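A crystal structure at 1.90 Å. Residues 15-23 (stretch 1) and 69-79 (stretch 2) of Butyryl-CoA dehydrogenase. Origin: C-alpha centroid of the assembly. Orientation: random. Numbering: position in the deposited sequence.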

# COMPACT_ATOMS: atom_id res chain seq x y z
N HIS B 15 -9.34 -14.18 32.95
CA HIS B 15 -9.50 -15.66 33.07
C HIS B 15 -9.11 -16.33 31.73
O HIS B 15 -8.28 -17.27 31.70
CB HIS B 15 -10.94 -15.98 33.57
CG HIS B 15 -11.22 -17.44 33.79
ND1 HIS B 15 -10.35 -18.30 34.44
CD2 HIS B 15 -12.30 -18.20 33.45
CE1 HIS B 15 -10.87 -19.52 34.48
NE2 HIS B 15 -12.06 -19.48 33.90
N ALA B 16 -9.62 -15.79 30.62
CA ALA B 16 -9.20 -16.23 29.26
C ALA B 16 -7.71 -16.12 29.01
O ALA B 16 -7.10 -17.03 28.44
CB ALA B 16 -9.98 -15.48 28.19
N LEU B 17 -7.11 -14.99 29.40
CA LEU B 17 -5.65 -14.84 29.27
C LEU B 17 -4.85 -15.86 30.05
O LEU B 17 -3.83 -16.38 29.57
CB LEU B 17 -5.18 -13.43 29.65
CG LEU B 17 -5.56 -12.28 28.71
CD1 LEU B 17 -5.08 -10.97 29.32
CD2 LEU B 17 -5.02 -12.46 27.30
N ARG B 18 -5.29 -16.15 31.27
CA ARG B 18 -4.62 -17.18 32.06
C ARG B 18 -4.83 -18.59 31.51
O ARG B 18 -3.94 -19.42 31.56
CB ARG B 18 -5.10 -17.11 33.52
CG ARG B 18 -4.71 -15.86 34.31
CD ARG B 18 -5.49 -15.74 35.65
NE ARG B 18 -6.06 -17.03 36.11
CZ ARG B 18 -7.36 -17.29 36.36
NH1 ARG B 18 -8.29 -16.34 36.23
NH2 ARG B 18 -7.73 -18.51 36.76
N PHE B 19 -6.01 -18.87 30.96
CA PHE B 19 -6.31 -20.20 30.43
C PHE B 19 -5.37 -20.67 29.32
O PHE B 19 -4.98 -21.83 29.34
CB PHE B 19 -7.77 -20.34 30.03
CG PHE B 19 -8.12 -21.69 29.49
CD1 PHE B 19 -8.39 -22.76 30.36
CD2 PHE B 19 -8.18 -21.90 28.10
CE1 PHE B 19 -8.70 -24.02 29.85
CE2 PHE B 19 -8.48 -23.17 27.59
CZ PHE B 19 -8.76 -24.21 28.46
N GLY B 20 -4.98 -19.82 28.36
CA GLY B 20 -3.93 -20.16 27.35
C GLY B 20 -2.76 -21.07 27.70
O GLY B 20 -2.46 -22.01 26.95
N LYS B 21 -2.10 -20.81 28.84
CA LYS B 21 -0.99 -21.65 29.37
C LYS B 21 -1.37 -23.09 29.77
O LYS B 21 -0.54 -23.99 29.75
CB LYS B 21 -0.30 -20.97 30.56
CG LYS B 21 -1.04 -21.13 31.90
CD LYS B 21 -0.46 -20.29 33.04
CE LYS B 21 -1.05 -18.88 33.05
NZ LYS B 21 -1.21 -18.30 34.42
N GLU B 22 -2.62 -23.30 30.17
CA GLU B 22 -3.08 -24.63 30.54
C GLU B 22 -3.14 -25.59 29.35
O GLU B 22 -3.30 -26.80 29.55
CB GLU B 22 -4.42 -24.55 31.27
CG GLU B 22 -4.26 -24.05 32.69
CD GLU B 22 -5.58 -23.71 33.34
OE1 GLU B 22 -6.54 -24.51 33.20
OE2 GLU B 22 -5.65 -22.65 33.99
N LEU B 23 -3.01 -25.05 28.14
CA LEU B 23 -2.98 -25.88 26.95
C LEU B 23 -1.55 -26.30 26.61
O LEU B 23 -1.33 -27.48 26.31
CB LEU B 23 -3.72 -25.22 25.76
CG LEU B 23 -5.24 -24.94 25.88
CD1 LEU B 23 -5.76 -24.32 24.59
CD2 LEU B 23 -6.12 -26.12 26.27
N LYS B 69 -15.03 -10.59 23.79
CA LYS B 69 -13.89 -10.19 24.62
C LYS B 69 -13.19 -11.42 25.15
O LYS B 69 -11.95 -11.47 25.23
CB LYS B 69 -14.34 -9.25 25.77
CG LYS B 69 -13.23 -8.67 26.63
CD LYS B 69 -12.19 -7.86 25.85
CE LYS B 69 -11.32 -7.05 26.80
NZ LYS B 69 -10.35 -6.23 25.99
N ILE B 70 -13.97 -12.43 25.55
CA ILE B 70 -13.34 -13.66 26.07
C ILE B 70 -12.60 -14.37 24.92
O ILE B 70 -11.48 -14.87 25.07
CB ILE B 70 -14.41 -14.60 26.68
CG1 ILE B 70 -14.86 -14.03 28.03
CG2 ILE B 70 -13.91 -16.06 26.79
CD1 ILE B 70 -16.24 -14.60 28.42
N ILE B 71 -13.23 -14.39 23.75
CA ILE B 71 -12.61 -15.08 22.60
C ILE B 71 -11.28 -14.37 22.24
O ILE B 71 -10.28 -15.01 21.91
CB ILE B 71 -13.58 -15.09 21.39
CG1 ILE B 71 -14.79 -16.01 21.71
CG2 ILE B 71 -12.87 -15.59 20.12
CD1 ILE B 71 -15.88 -15.97 20.64
N GLU B 72 -11.31 -13.03 22.26
CA GLU B 72 -10.08 -12.25 22.00
C GLU B 72 -9.01 -12.66 22.97
O GLU B 72 -7.85 -12.87 22.56
CB GLU B 72 -10.37 -10.77 22.17
CG GLU B 72 -9.15 -9.89 21.93
CD GLU B 72 -9.42 -8.42 22.29
OE1 GLU B 72 -10.59 -8.04 22.50
OE2 GLU B 72 -8.43 -7.65 22.40
N GLY B 73 -9.38 -12.75 24.27
CA GLY B 73 -8.41 -13.17 25.29
C GLY B 73 -7.82 -14.53 24.97
O GLY B 73 -6.59 -14.76 25.08
N LEU B 74 -8.68 -15.45 24.56
CA LEU B 74 -8.17 -16.80 24.20
C LEU B 74 -7.26 -16.73 22.97
O LEU B 74 -6.25 -17.41 22.92
CB LEU B 74 -9.31 -17.80 23.92
CG LEU B 74 -10.17 -18.16 25.17
CD1 LEU B 74 -11.44 -18.93 24.80
CD2 LEU B 74 -9.30 -18.96 26.15
N GLY B 75 -7.63 -15.90 21.99
CA GLY B 75 -6.82 -15.75 20.75
C GLY B 75 -5.46 -15.20 21.11
O GLY B 75 -4.47 -15.53 20.44
N GLN B 76 -5.40 -14.38 22.17
CA GLN B 76 -4.10 -13.84 22.65
C GLN B 76 -3.25 -14.89 23.38
O GLN B 76 -2.02 -15.01 23.14
CB GLN B 76 -4.31 -12.54 23.50
CG GLN B 76 -3.01 -11.84 23.83
CD GLN B 76 -3.24 -10.57 24.65
OE1 GLN B 76 -4.23 -9.89 24.48
NE2 GLN B 76 -2.30 -10.25 25.50
N SER B 77 -3.87 -15.71 24.22
CA SER B 77 -3.05 -16.55 25.10
C SER B 77 -2.86 -17.96 24.53
O SER B 77 -1.92 -18.61 24.93
CB SER B 77 -3.67 -16.61 26.48
OG SER B 77 -4.93 -17.22 26.40
N CYS B 78 -3.76 -18.43 23.67
CA CYS B 78 -3.68 -19.82 23.14
C CYS B 78 -2.93 -19.76 21.84
O CYS B 78 -3.43 -19.17 20.89
CB CYS B 78 -5.06 -20.47 22.86
SG CYS B 78 -6.15 -20.59 24.30
N THR B 79 -1.76 -20.37 21.77
CA THR B 79 -1.05 -20.31 20.49
C THR B 79 -1.64 -21.18 19.39
O THR B 79 -1.31 -20.98 18.24
CB THR B 79 0.41 -20.65 20.62
OG1 THR B 79 0.49 -21.87 21.36
CG2 THR B 79 1.18 -19.46 21.32
O HOH W 1 -1.68 -22.34 24.49

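Two helices, 15-19 and 69-77, run in nearly the same direction, 26° apart, with axes only 7.5 Å from each other at closest approach. Small residues make that spacing possible, and the walk along stretch 1 meets them almost at once. His15 is out of reach. Ala16 points its CB toward the other helix and is buried there: CB lies 3.5 Å from Ile70 O, and 4.0 Å from Leu74 CG. Opposite it stands Gly73, the two CA atoms 5.1 Å apart; a CB on Gly73 would sit 2.9 Å from Ala16 CB, a clash, so the pairing accommodates one methyl and no second.

Ala16 O lies 3.0 Å from Ser77 OG, within hydrogen-bonding distance, but Gly73 O, 3.2 Å from the same Ser77 OG, competes for the single hydroxyl proton. With chi1 in p, the serine keeps its hydroxyl close to both helices.

Leu17 starts away from stretch 2, yet its end returns: CD2 reaches 3.6 Å from Gly73 O and 3.7 Å from Gln76 CD; with chi1 in m and chi2 in t, the branched end folds back over Gly73 and Gln76. Arg18 points away and makes no contact. Phe19, set sideways and buried, brings CD2 to 3.7 Å from Leu74 CD2, apolar against apolar.

Gly20 marks the tightest point, its CA 4.2 Å from Cys78 CA. A CB on Gly20 would fall 2.3 Å from Ser77 CB, a clash; the bare Gly20 CA instead approaches Ser77 OG at 3.2 Å and makes a CA-H...O contact with Ser77 O at 3.5 Å. A water donates to Gly20 O at 2.6 Å and weakly accepts from Thr79 N at 3.4 Å, bridging the stretches. Lys21 points away and Glu22 is out of reach, both exposed. Leu23 turns back, CD1 packing 3.8 Å from Cys78 SG.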